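Local coordinates for extracellular solute-binding protein (Bordetella parapertussis, PDB 3PU5), which probably binds a small extracytoplasmic solute, perhaps a polyamine, and delivers it to a membrane transporter, at residues 5-10 against 34-39; 23-28 against 269-274; 85-90 against 258-263. All coordinates share one frame; numbering follows the deposited sequence.

Interaction 1: 5-10 against 34-39; sequences DDHIYV and GVKVTL
H7 and K36 run side by side from the first pair of a parallel strand ladder, and CG of K36 sits over one face of the H7 imidazole, 3.6 Å from the ring centroid, in a CH-pi contact. On the opposite face of that ring lies CZ of Y9, offset toward the rim. CG of H7, anti to its backbone N (chi1 -173°), comes within 4.0 Å of K36 CG. ND1 of H7 makes a weak bond of 3.4 Å to O of K36, a carbonyl that also receives the stronger bond from N of I8 at 2.8 Å. The ladder begins with N of K36 on O of D6 and continues with N of T38 on O of I8 (3.0 Å) and N of V10 on O of T38 (2.9 Å). On the other face of the sheet, I8 CG1 meets V37 CG2 at 4.0 Å and V10 CG2 meets V37 CG1 at 3.8 Å, while CD2 of L39 comes close to V10 CB. E30 holds the backbone N of V37 through OE2. These strands are the two ends of a beta-alpha-beta unit: the connecting helix 15-33 packs on V37 and L39, while helix 252-262 covers I8 and V10.

Interaction 2: 23-28 against 269-274; sequences KHMAEP and KAFCEA
The H24 imidazole turns one face to O of A270 on helix 265-275, which lies 3.7 Å above the ring plane and over its centre. CG of K23 takes the opposite face at 3.8 Å, again over the centre, and the ring is sandwiched between a carbonyl from across the contact and an aliphatic carbon of its own helix. Methyl groups complete the fit: CB of A270 is 3.7 Å from ND1 of H24, and CB of A274, one turn further on, is 3.5 Å from NE2 of H24. The CB atoms of H24, A270 and A274 all point toward the opposing helix, and the imidazole spans A270 and A274. No hydrogen bond crosses between the two segments; O of A270 is already used by the helix, accepting from N of A274.

Beside this polar ring, the selenomethionine M25 reaches F271. Its chain is extended beyond CG and crosses the phenylalanine obliquely, placing SE over the ring face, 4.6 Å from the centroid and 18° off the normal, a Met-aromatic contact with selenium in place of sulfur. The terminal CE goes closer, 3.6 Å from F271 CD2, and also touches CG and CB of that residue.

The segments run nearly antiparallel (151°), their axes 8.7 Å apart at the closest, and helix 15-33 has a wider pi-type turn at 23-26. F271 also meets F17 edge-to-face and packs on N20 and V21 of helix 15-33, while M25 touches A262 at the end of helix 252-262.

Interaction 3: 85-90 against 258-263; sequences KSVPSL and FMNYAL
The N260 carboxamide is held between P88 and S89: CD of P88 lies on one side of its plane, 3.1 Å from OD1 of N260, and OG of S89 lies on the other. N of S89 approaches OD1 of N260 nearly in line with the carbonyl bond, at 2.8 Å and with an N-H...O angle of 160°. The amide thus ties a 3-10 turn at 88-90 to the last turn of helix 252-262, in a fold of the periplasmic binding protein type. CG of N260 is anti to its backbone N (chi1 -175°), which carries it toward the turn; the P88 and N260 side chains cross at about a right angle. The S89 hydroxyl is close to two acceptors of the same residue, with OG 2.7 Å from N260 O and 3.1 Å from N260 OD1; its single proton could serve either. CG1 of V87 packs on CA of N260 at 3.6 Å and, more loosely, on CG of the selenomethionine M259. CB of L263 points toward the turn and lies 3.8 Å from CB of S89. V82 backs both V87 and L90 from the loop side. Beyond S89, methyl CD2 of L90 rests 3.7 Å from CD1 of L263.

How the interactions relate
The three contacts lie on the same side of the chain's centre, their own centres about 15 to 16 Å apart, and each touches the other two. Helix 15-33 belongs to interaction 2 and joins the two strands of interaction 1; helix 252-262 belongs to interaction 3 and is followed directly by helix 265-275 of interaction 2. F258 packs on I8, V10 and V37, while A262 meets M25 and Y261 meets P28. Along the chain, interactions 1 and 2 alternate, and interaction 3 is nested within the loop closed by interaction 2. Early and late parts of the sequence thus build one region together, consistent with a two-lobed binding protein whose chain returns to its first lobe.

Interaction 1: 5-10 against 34-39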
ATOM      1  N   ASP A   5     -33.147  -1.557   9.103  1.00 20.00           N
ATOM      2  CA  ASP A   5     -32.399  -0.921   8.047  1.00 20.00           C
ATOM      3  C   ASP A   5     -31.017  -0.412   8.440  1.00 20.00           C
ATOM      4  O   ASP A   5     -30.237  -0.140   7.564  1.00 28.25           O
ATOM      5  CB  ASP A   5     -33.208   0.142   7.340  1.00 20.00           C
ATOM      6  CG  ASP A   5     -34.478  -0.406   6.731  1.00 20.00           C
ATOM      7  OD1 ASP A   5     -34.643  -1.644   6.666  1.00 20.00           O
ATOM      8  OD2 ASP A   5     -35.340   0.384   6.367  1.00 20.00           O
ATOM      9  N   ASP A   6     -30.727  -0.331   9.747  1.00 26.43           N
ATOM     10  CA  ASP A   6     -29.440   0.150  10.246  1.00 24.01           C
ATOM     11  C   ASP A   6     -28.341  -0.919  10.352  1.00 21.08           C
ATOM     12  O   ASP A   6     -27.892  -1.277  11.396  1.00 17.65           O
ATOM     13  CB  ASP A   6     -29.608   0.853  11.552  1.00 29.05           C
ATOM     14  CG  ASP A   6     -30.560   1.987  11.466  1.00 33.01           C
ATOM     15  OD1 ASP A   6     -30.369   2.888  10.653  1.00 28.85           O
ATOM     16  OD2 ASP A   6     -31.524   1.927  12.236  1.00 33.62           O
ATOM     17  N   HIS A   7     -27.926  -1.367   9.197  1.00 19.27           N
ATOM     18  CA  HIS A   7     -27.042  -2.460   9.022  1.00 17.14           C
ATOM     19  C   HIS A   7     -26.340  -2.196   7.686  1.00 15.82           C
ATOM     20  O   HIS A   7     -26.997  -2.110   6.695  1.00 17.05           O
ATOM     21  CB  HIS A   7     -27.836  -3.770   9.005  1.00 18.67           C
ATOM     22  CG  HIS A   7     -27.004  -5.007   8.992  1.00 19.09           C
ATOM     23  ND1 HIS A   7     -25.636  -4.994   8.948  1.00 16.06           N
ATOM     24  CD2 HIS A   7     -27.358  -6.305   9.022  1.00 15.99           C
ATOM     25  CE1 HIS A   7     -25.189  -6.226   8.946  1.00 15.83           C
ATOM     26  NE2 HIS A   7     -26.215  -7.038   8.990  1.00 16.18           N
ATOM     27  N   ILE A   8     -25.024  -2.068   7.679  1.00 14.13           N
ATOM     28  CA  ILE A   8     -24.295  -1.915   6.417  1.00 11.67           C
ATOM     29  C   ILE A   8     -23.326  -3.067   6.140  1.00 13.03           C
ATOM     30  O   ILE A   8     -22.850  -3.740   7.066  1.00 11.01           O
ATOM     31  CB  ILE A   8     -23.544  -0.543   6.295  1.00 13.51           C
ATOM     32  CG1 ILE A   8     -22.475  -0.377   7.387  1.00 13.45           C
ATOM     33  CG2 ILE A   8     -24.527   0.618   6.284  1.00 12.91           C
ATOM     34  CD1 ILE A   8     -21.574   0.862   7.187  1.00 11.78           C
ATOM     35  N   TYR A   9     -23.059  -3.292   4.855  1.00 11.32           N
ATOM     36  CA  TYR A   9     -22.128  -4.330   4.434  1.00 12.16           C
ATOM     37  C   TYR A   9     -20.884  -3.684   3.805  1.00 11.56           C
ATOM     38  O   TYR A   9     -20.984  -2.830   2.919  1.00 10.35           O
ATOM     39  CB  TYR A   9     -22.812  -5.333   3.490  1.00 12.43           C
ATOM     40  CG  TYR A   9     -23.877  -6.153   4.193  1.00 13.22           C
ATOM     41  CD1 TYR A   9     -25.141  -5.623   4.436  1.00 13.78           C
ATOM     42  CD2 TYR A   9     -23.612  -7.442   4.634  1.00 13.19           C
ATOM     43  CE1 TYR A   9     -26.122  -6.373   5.094  1.00 15.83           C
ATOM     44  CE2 TYR A   9     -24.577  -8.194   5.293  1.00 12.51           C
ATOM     45  CZ  TYR A   9     -25.827  -7.656   5.520  1.00 13.39           C
ATOM     46  OH  TYR A   9     -26.780  -8.401   6.169  1.00 14.37           O
ATOM     47  N   VAL A  10     -19.720  -4.077   4.306  1.00 10.90           N
ATOM     48  CA  VAL A  10     -18.447  -3.481   3.907  1.00  9.92           C
ATOM     49  C   VAL A  10     -17.498  -4.593   3.495  1.00 10.69           C
ATOM     50  O   VAL A  10     -17.244  -5.530   4.271  1.00  9.64           O
ATOM     51  CB  VAL A  10     -17.792  -2.682   5.081  1.00 11.64           C
ATOM     52  CG1 VAL A  10     -16.464  -2.028   4.626  1.00 10.35           C
ATOM     53  CG2 VAL A  10     -18.753  -1.620   5.620  1.00  8.87           C
ATOM     54  N   GLY A  34     -24.680   2.755  16.645  1.00 18.03           N
ATOM     55  CA  GLY A  34     -25.779   1.805  16.681  1.00 21.42           C
ATOM     56  C   GLY A  34     -26.018   1.110  15.346  1.00 19.74           C
ATOM     57  O   GLY A  34     -27.001   0.385  15.174  1.00 17.78           O
ATOM     58  N   VAL A  35     -25.115   1.332  14.394  1.00 17.71           N
ATOM     59  CA  VAL A  35     -25.253   0.752  13.068  1.00 16.10           C
ATOM     60  C   VAL A  35     -24.432  -0.521  12.997  1.00 18.40           C
ATOM     61  O   VAL A  35     -23.229  -0.508  13.238  1.00 16.61           O
ATOM     62  CB  VAL A  35     -24.779   1.723  11.977  1.00 18.69           C
ATOM     63  CG1 VAL A  35     -24.719   1.025  10.624  1.00 17.63           C
ATOM     64  CG2 VAL A  35     -25.700   2.943  11.921  1.00 20.16           C
ATOM     65  N   LYS A  36     -25.091  -1.629  12.689  1.00 16.75           N
ATOM     66  CA  LYS A  36     -24.387  -2.894  12.556  1.00 18.64           C
ATOM     67  C   LYS A  36     -23.510  -2.910  11.301  1.00 14.85           C
ATOM     68  O   LYS A  36     -23.895  -2.388  10.248  1.00 16.94           O
ATOM     69  CB  LYS A  36     -25.369  -4.073  12.556  1.00 15.76           C
ATOM     70  CG  LYS A  36     -24.706  -5.394  12.211  1.00 18.81           C
ATOM     71  CD  LYS A  36     -25.180  -6.540  13.086  1.00 23.00           C
ATOM     72  CE  LYS A  36     -24.358  -7.785  12.792  1.00 23.48           C
ATOM     73  NZ  LYS A  36     -24.332  -8.716  13.947  1.00 35.64           N
ATOM     74  N   VAL A  37     -22.327  -3.494  11.419  1.00 13.99           N
ATOM     75  CA  VAL A  37     -21.439  -3.620  10.268  1.00 12.98           C
ATOM     76  C   VAL A  37     -21.079  -5.082  10.039  1.00 14.21           C
ATOM     77  O   VAL A  37     -20.587  -5.761  10.948  1.00 14.86           O
ATOM     78  CB  VAL A  37     -20.131  -2.810  10.430  1.00 13.97           C
ATOM     79  CG1 VAL A  37     -19.261  -2.966   9.167  1.00 11.83           C
ATOM     80  CG2 VAL A  37     -20.437  -1.345  10.696  1.00 14.61           C
ATOM     81  N   THR A  38     -21.330  -5.562   8.826  1.00 11.66           N
ATOM     82  CA  THR A  38     -20.864  -6.884   8.425  1.00 11.92           C
ATOM     83  C   THR A  38     -19.703  -6.739   7.453  1.00 11.84           C
ATOM     84  O   THR A  38     -19.834  -6.099   6.412  1.00 11.96           O
ATOM     85  CB  THR A  38     -21.986  -7.709   7.740  1.00 13.62           C
ATOM     86  OG1 THR A  38     -23.008  -8.014   8.696  1.00 14.47           O
ATOM     87  CG2 THR A  38     -21.431  -9.015   7.162  1.00 12.51           C
ATOM     88  N   LEU A  39     -18.564  -7.327   7.797  1.00 12.00           N
ATOM     89  CA  LEU A  39     -17.421  -7.354   6.895  1.00 11.67           C
ATOM     90  C   LEU A  39     -17.517  -8.606   6.030  1.00 12.67           C
ATOM     91  O   LEU A  39     -17.606  -9.718   6.556  1.00 10.29           O
ATOM     92  CB  LEU A  39     -16.119  -7.377   7.693  1.00 12.34           C
ATOM     93  CG  LEU A  39     -15.860  -6.146   8.568  1.00 15.72           C
ATOM     94  CD1 LEU A  39     -14.654  -6.371   9.468  1.00 16.26           C
ATOM     95  CD2 LEU A  39     -15.664  -4.907   7.704  1.00 13.56           C
TER

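Interaction 2: 23-28 against 269-274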
ATOM      1  N   LYS A  23     -12.045  -5.184  14.515  1.00 13.78           N
ATOM      2  CA  LYS A  23     -11.700  -4.750  15.866  1.00 14.73           C
ATOM      3  C   LYS A  23     -11.590  -3.227  16.013  1.00 14.25           C
ATOM      4  O   LYS A  23     -12.047  -2.641  17.009  1.00 13.63           O
ATOM      5  CB  LYS A  23     -10.380  -5.406  16.273  1.00 13.68           C
ATOM      6  CG  LYS A  23      -9.956  -5.166  17.712  1.00 17.73           C
ATOM      7  CD  LYS A  23      -8.643  -5.883  17.999  1.00 22.86           C
ATOM      8  CE  LYS A  23      -8.281  -5.850  19.476  1.00 29.91           C
ATOM      9  NZ  LYS A  23      -6.932  -6.455  19.714  1.00 29.64           N
ATOM     10  N   HIS A  24     -10.981  -2.583  15.024  1.00 12.15           N
ATOM     11  CA  HIS A  24     -10.614  -1.174  15.176  1.00 11.48           C
ATOM     12  C   HIS A  24     -11.468  -0.186  14.393  1.00 12.75           C
ATOM     13  O   HIS A  24     -11.404   1.026  14.632  1.00 11.33           O
ATOM     14  CB  HIS A  24      -9.128  -0.986  14.865  1.00 11.05           C
ATOM     15  CG  HIS A  24      -8.239  -1.779  15.767  1.00 12.03           C
ATOM     16  ND1 HIS A  24      -8.134  -1.520  17.117  1.00 12.68           N
ATOM     17  CD2 HIS A  24      -7.445  -2.848  15.526  1.00 13.42           C
ATOM     18  CE1 HIS A  24      -7.299  -2.385  17.664  1.00 14.09           C
ATOM     19  NE2 HIS A  24      -6.868  -3.203  16.720  1.00 13.00           N
HETATM   20  N   MSE A  25     -12.270  -0.700  13.462  1.00 12.13           N
HETATM   21  CA  MSE A  25     -13.147   0.164  12.682  1.00 11.03           C
HETATM   22  C   MSE A  25     -14.622  -0.218  12.816  1.00 11.94           C
HETATM   23  O   MSE A  25     -15.438   0.602  13.222  1.00 11.41           O
HETATM   24  CB  MSE A  25     -12.713   0.169  11.214  1.00 10.27           C
HETATM   25  CG  MSE A  25     -11.278   0.666  11.016  1.00 10.72           C
HETATM   26 SE   MSE A  25     -10.722   0.687   9.146  1.00 19.91          SE
HETATM   27  CE  MSE A  25      -9.213   1.930   9.328  1.00  8.92           C
ATOM     28  N   ALA A  26     -14.954  -1.463  12.481  1.00 10.76           N
ATOM     29  CA  ALA A  26     -16.347  -1.920  12.481  1.00 12.91           C
ATOM     30  C   ALA A  26     -16.971  -1.935  13.878  1.00 14.76           C
ATOM     31  O   ALA A  26     -18.034  -1.361  14.086  1.00 15.95           O
ATOM     32  CB  ALA A  26     -16.467  -3.285  11.831  1.00 12.69           C
ATOM     33  N   GLU A  27     -16.304  -2.573  14.838  1.00 14.14           N
ATOM     34  CA  GLU A  27     -16.854  -2.685  16.193  1.00 16.07           C
ATOM     35  C   GLU A  27     -17.028  -1.335  16.912  1.00 16.61           C
ATOM     36  O   GLU A  27     -18.110  -1.044  17.417  1.00 16.54           O
ATOM     37  CB  GLU A  27     -16.061  -3.689  17.039  1.00 14.67           C
ATOM     38  CG  GLU A  27     -16.358  -5.152  16.690  1.00 15.95           C
ATOM     39  CD  GLU A  27     -15.358  -6.134  17.302  1.00 19.64           C
ATOM     40  OE1 GLU A  27     -14.498  -5.701  18.097  1.00 22.55           O
ATOM     41  OE2 GLU A  27     -15.429  -7.345  16.994  1.00 23.86           O
ATOM     42  N   PRO A  28     -15.971  -0.498  16.950  1.00 16.28           N
ATOM     43  CA  PRO A  28     -16.120   0.829  17.563  1.00 14.91           C
ATOM     44  C   PRO A  28     -17.217   1.668  16.917  1.00 15.97           C
ATOM     45  O   PRO A  28     -17.951   2.364  17.618  1.00 16.02           O
ATOM     46  CB  PRO A  28     -14.754   1.479  17.323  1.00 15.29           C
ATOM     47  CG  PRO A  28     -13.809   0.320  17.246  1.00 13.82           C
ATOM     48  CD  PRO A  28     -14.580  -0.758  16.537  1.00 13.36           C
ATOM     49  N   LYS A 269      -5.701   5.754  13.972  1.00 10.17           N
ATOM     50  CA  LYS A 269      -4.619   5.442  14.887  1.00 10.04           C
ATOM     51  C   LYS A 269      -4.707   3.994  15.356  1.00 10.12           C
ATOM     52  O   LYS A 269      -3.712   3.265  15.346  1.00 10.75           O
ATOM     53  CB  LYS A 269      -4.626   6.376  16.092  1.00 11.26           C
ATOM     54  CG  LYS A 269      -3.470   6.145  17.053  1.00 13.55           C
ATOM     55  CD  LYS A 269      -3.620   7.042  18.273  1.00 15.94           C
ATOM     56  CE  LYS A 269      -2.281   7.318  18.935  1.00 19.03           C
ATOM     57  NZ  LYS A 269      -1.580   6.088  19.333  1.00 20.50           N
ATOM     58  N   ALA A 270      -5.896   3.579  15.774  1.00  9.36           N
ATOM     59  CA  ALA A 270      -6.064   2.251  16.352  1.00 10.60           C
ATOM     60  C   ALA A 270      -5.750   1.158  15.328  1.00 10.01           C
ATOM     61  O   ALA A 270      -5.017   0.225  15.618  1.00  9.58           O
ATOM     62  CB  ALA A 270      -7.479   2.086  16.906  1.00 11.26           C
ATOM     63  N   PHE A 271      -6.294   1.292  14.125  1.00  9.60           N
ATOM     64  CA  PHE A 271      -6.061   0.307  13.072  1.00  9.79           C
ATOM     65  C   PHE A 271      -4.597   0.311  12.615  1.00 10.36           C
ATOM     66  O   PHE A 271      -3.964  -0.742  12.549  1.00 11.28           O
ATOM     67  CB  PHE A 271      -7.015   0.540  11.886  1.00 10.39           C
ATOM     68  CG  PHE A 271      -6.798  -0.408  10.727  1.00 10.25           C
ATOM     69  CD1 PHE A 271      -7.225  -1.731  10.802  1.00  9.42           C
ATOM     70  CD2 PHE A 271      -6.162   0.027   9.567  1.00 11.21           C
ATOM     71  CE1 PHE A 271      -7.034  -2.602   9.736  1.00 12.23           C
ATOM     72  CE2 PHE A 271      -5.966  -0.834   8.498  1.00 10.32           C
ATOM     73  CZ  PHE A 271      -6.406  -2.151   8.580  1.00 10.16           C
ATOM     74  N   CYS A 272      -4.045   1.486  12.326  1.00  8.91           N
ATOM     75  CA  CYS A 272      -2.695   1.536  11.769  1.00  9.23           C
ATOM     76  C   CYS A 272      -1.618   1.114  12.770  1.00 11.80           C
ATOM     77  O   CYS A 272      -0.645   0.466  12.398  1.00 11.97           O
ATOM     78  CB  CYS A 272      -2.397   2.910  11.177  1.00  9.56           C
ATOM     79  SG  CYS A 272      -3.441   3.279   9.754  1.00  9.37           S
ATOM     80  N   GLU A 273      -1.795   1.465  14.041  1.00 10.47           N
ATOM     81  CA  GLU A 273      -0.854   1.028  15.069  1.00 13.01           C
ATOM     82  C   GLU A 273      -0.854  -0.496  15.211  1.00 12.58           C
ATOM     83  O   GLU A 273       0.194  -1.117  15.416  1.00 12.75           O
ATOM     84  CB  GLU A 273      -1.210   1.666  16.410  1.00 13.89           C
ATOM     85  CG  GLU A 273      -0.967   3.169  16.464  1.00 15.29           C
ATOM     86  CD  GLU A 273       0.341   3.539  17.135  1.00 19.82           C
ATOM     87  OE1 GLU A 273       1.106   2.626  17.513  1.00 21.21           O
ATOM     88  OE2 GLU A 273       0.603   4.750  17.284  1.00 18.26           O
ATOM     89  N   ALA A 274      -2.039  -1.092  15.120  1.00 12.10           N
ATOM     90  CA  ALA A 274      -2.186  -2.541  15.242  1.00 12.80           C
ATOM     91  C   ALA A 274      -1.535  -3.276  14.061  1.00 11.71           C
ATOM     92  O   ALA A 274      -0.936  -4.340  14.228  1.00 10.60           O
ATOM     93  CB  ALA A 274      -3.668  -2.904  15.349  1.00 13.46           C
TER

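Interaction 3: 85-90 against 258-263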
ATOM      1  N   LYS A  85     -17.806  17.928   2.978  1.00 18.41           N
ATOM      2  CA  LYS A  85     -19.148  18.197   3.488  1.00 18.85           C
ATOM      3  C   LYS A  85     -19.780  16.912   3.998  1.00 20.06           C
ATOM      4  O   LYS A  85     -20.270  16.856   5.128  1.00 20.30           O
ATOM      5  CB  LYS A  85     -20.044  18.797   2.400  1.00 22.80           C
ATOM      6  CG  LYS A  85     -19.771  20.256   2.079  1.00 27.98           C
ATOM      7  CD  LYS A  85     -19.000  20.429   0.777  1.00 31.90           C
ATOM      8  CE  LYS A  85     -17.510  20.159   0.945  1.00 30.18           C
ATOM      9  NZ  LYS A  85     -16.710  20.612  -0.241  1.00 35.40           N
ATOM     10  N   SER A  86     -19.764  15.877   3.161  1.00 15.37           N
ATOM     11  CA  SER A  86     -20.431  14.621   3.485  1.00 16.64           C
ATOM     12  C   SER A  86     -19.570  13.677   4.334  1.00 16.05           C
ATOM     13  O   SER A  86     -20.090  12.842   5.066  1.00 16.67           O
ATOM     14  CB  SER A  86     -20.880  13.918   2.206  1.00 17.56           C
ATOM     15  OG  SER A  86     -19.808  13.799   1.289  1.00 17.16           O
ATOM     16  N   VAL A  87     -18.255  13.807   4.216  1.00 14.43           N
ATOM     17  CA  VAL A  87     -17.324  12.967   4.960  1.00 14.09           C
ATOM     18  C   VAL A  87     -16.230  13.880   5.513  1.00 13.83           C
ATOM     19  O   VAL A  87     -15.165  14.010   4.919  1.00 13.53           O
ATOM     20  CB  VAL A  87     -16.705  11.846   4.058  1.00 12.60           C
ATOM     21  CG1 VAL A  87     -15.811  10.907   4.874  1.00 10.81           C
ATOM     22  CG2 VAL A  87     -17.802  11.050   3.341  1.00 11.96           C
ATOM     23  N   PRO A  88     -16.506  14.533   6.651  1.00 15.17           N
ATOM     24  CA  PRO A  88     -15.627  15.560   7.225  1.00 14.61           C
ATOM     25  C   PRO A  88     -14.173  15.116   7.370  1.00 12.60           C
ATOM     26  O   PRO A  88     -13.279  15.930   7.195  1.00 13.09           O
ATOM     27  CB  PRO A  88     -16.260  15.824   8.597  1.00 16.25           C
ATOM     28  CG  PRO A  88     -17.705  15.501   8.400  1.00 15.90           C
ATOM     29  CD  PRO A  88     -17.727  14.336   7.455  1.00 14.34           C
ATOM     30  N   SER A  89     -13.938  13.844   7.676  1.00 14.12           N
ATOM     31  CA  SER A  89     -12.568  13.336   7.810  1.00 13.69           C
ATOM     32  C   SER A  89     -11.705  13.579   6.570  1.00 12.92           C
ATOM     33  O   SER A  89     -10.478  13.690   6.675  1.00 12.59           O
ATOM     34  CB  SER A  89     -12.567  11.846   8.162  1.00 11.99           C
ATOM     35  OG  SER A  89     -13.004  11.635   9.494  1.00 13.69           O
ATOM     36  N   LEU A  90     -12.332  13.655   5.399  1.00 10.81           N
ATOM     37  CA  LEU A  90     -11.566  13.865   4.168  1.00 11.65           C
ATOM     38  C   LEU A  90     -10.751  15.162   4.216  1.00 13.73           C
ATOM     39  O   LEU A  90      -9.753  15.307   3.502  1.00 11.84           O
ATOM     40  CB  LEU A  90     -12.482  13.853   2.941  1.00 11.73           C
ATOM     41  CG  LEU A  90     -13.045  12.491   2.529  1.00 11.84           C
ATOM     42  CD1 LEU A  90     -14.035  12.628   1.364  1.00 12.47           C
ATOM     43  CD2 LEU A  90     -11.912  11.526   2.167  1.00 10.75           C
ATOM     44  N   PHE A 258     -19.870   5.572   8.094  1.00 11.91           N
ATOM     45  CA  PHE A 258     -18.799   4.621   8.374  1.00 11.14           C
ATOM     46  C   PHE A 258     -17.455   5.120   7.824  1.00 10.88           C
ATOM     47  O   PHE A 258     -16.425   5.072   8.513  1.00  9.24           O
ATOM     48  CB  PHE A 258     -19.107   3.223   7.812  1.00 10.16           C
ATOM     49  CG  PHE A 258     -17.976   2.258   8.002  1.00 11.03           C
ATOM     50  CD1 PHE A 258     -17.758   1.658   9.233  1.00 11.87           C
ATOM     51  CD2 PHE A 258     -17.086   1.994   6.968  1.00 10.57           C
ATOM     52  CE1 PHE A 258     -16.678   0.789   9.425  1.00 11.70           C
ATOM     53  CE2 PHE A 258     -16.012   1.119   7.148  1.00 10.24           C
ATOM     54  CZ  PHE A 258     -15.808   0.520   8.377  1.00 11.65           C
HETATM   55  N   MSE A 259     -17.456   5.586   6.581  1.00 10.06           N
HETATM   56  CA  MSE A 259     -16.214   6.056   5.977  1.00 11.94           C
HETATM   57  C   MSE A 259     -15.639   7.213   6.795  1.00 11.56           C
HETATM   58  O   MSE A 259     -14.437   7.289   7.030  1.00 10.58           O
HETATM   59  CB  MSE A 259     -16.455   6.496   4.538  1.00 12.18           C
HETATM   60  CG  MSE A 259     -15.199   6.897   3.787  1.00 12.58           C
HETATM   61 SE   MSE A 259     -15.602   7.180   1.877  1.00 23.74          SE
HETATM   62  CE  MSE A 259     -13.803   7.676   1.277  1.00 11.86           C
ATOM     63  N   ASN A 260     -16.510   8.110   7.239  1.00 11.30           N
ATOM     64  CA  ASN A 260     -16.061   9.226   8.051  1.00 10.60           C
ATOM     65  C   ASN A 260     -15.373   8.748   9.322  1.00 11.19           C
ATOM     66  O   ASN A 260     -14.361   9.307   9.733  1.00  9.99           O
ATOM     67  CB  ASN A 260     -17.230  10.122   8.428  1.00 11.31           C
ATOM     68  CG  ASN A 260     -16.784  11.359   9.165  1.00 14.00           C
ATOM     69  OD1 ASN A 260     -15.944  12.114   8.672  1.00 14.64           O
ATOM     70  ND2 ASN A 260     -17.329  11.567  10.359  1.00 14.01           N
ATOM     71  N   TYR A 261     -15.932   7.715   9.946  1.00  9.80           N
ATOM     72  CA  TYR A 261     -15.317   7.163  11.145  1.00 10.43           C
ATOM     73  C   TYR A 261     -13.989   6.474  10.816  1.00  9.82           C
ATOM     74  O   TYR A 261     -12.991   6.684  11.499  1.00  8.71           O
ATOM     75  CB  TYR A 261     -16.263   6.211  11.902  1.00 11.14           C
ATOM     76  CG  TYR A 261     -15.621   5.697  13.171  1.00 11.75           C
ATOM     77  CD1 TYR A 261     -15.068   4.431  13.222  1.00 11.45           C
ATOM     78  CD2 TYR A 261     -15.502   6.515  14.292  1.00 12.79           C
ATOM     79  CE1 TYR A 261     -14.444   3.970  14.368  1.00 13.27           C
ATOM     80  CE2 TYR A 261     -14.882   6.066  15.441  1.00 14.40           C
ATOM     81  CZ  TYR A 261     -14.354   4.793  15.472  1.00 12.77           C
ATOM     82  OH  TYR A 261     -13.725   4.332  16.597  1.00 13.64           O
ATOM     83  N   ALA A 262     -13.977   5.678   9.749  1.00  8.61           N
ATOM     84  CA  ALA A 262     -12.804   4.869   9.403  1.00  9.57           C
ATOM     85  C   ALA A 262     -11.601   5.735   9.075  1.00  8.00           C
ATOM     86  O   ALA A 262     -10.454   5.347   9.301  1.00  7.32           O
ATOM     87  CB  ALA A 262     -13.124   3.927   8.221  1.00 11.58           C
ATOM     88  N   LEU A 263     -11.873   6.909   8.524  1.00  8.39           N
ATOM     89  CA  LEU A 263     -10.824   7.830   8.113  1.00  8.52           C
ATOM     90  C   LEU A 263     -10.526   8.835   9.216  1.00 10.04           C
ATOM     91  O   LEU A 263      -9.639   9.685   9.069  1.00  9.72           O
ATOM     92  CB  LEU A 263     -11.232   8.565   6.823  1.00  9.57           C
ATOM     93  CG  LEU A 263     -11.355   7.690   5.566  1.00 10.39           C
ATOM     94  CD1 LEU A 263     -11.853   8.489   4.352  1.00  9.51           C
ATOM     95  CD2 LEU A 263     -10.024   7.026   5.267  1.00  8.94           C
TER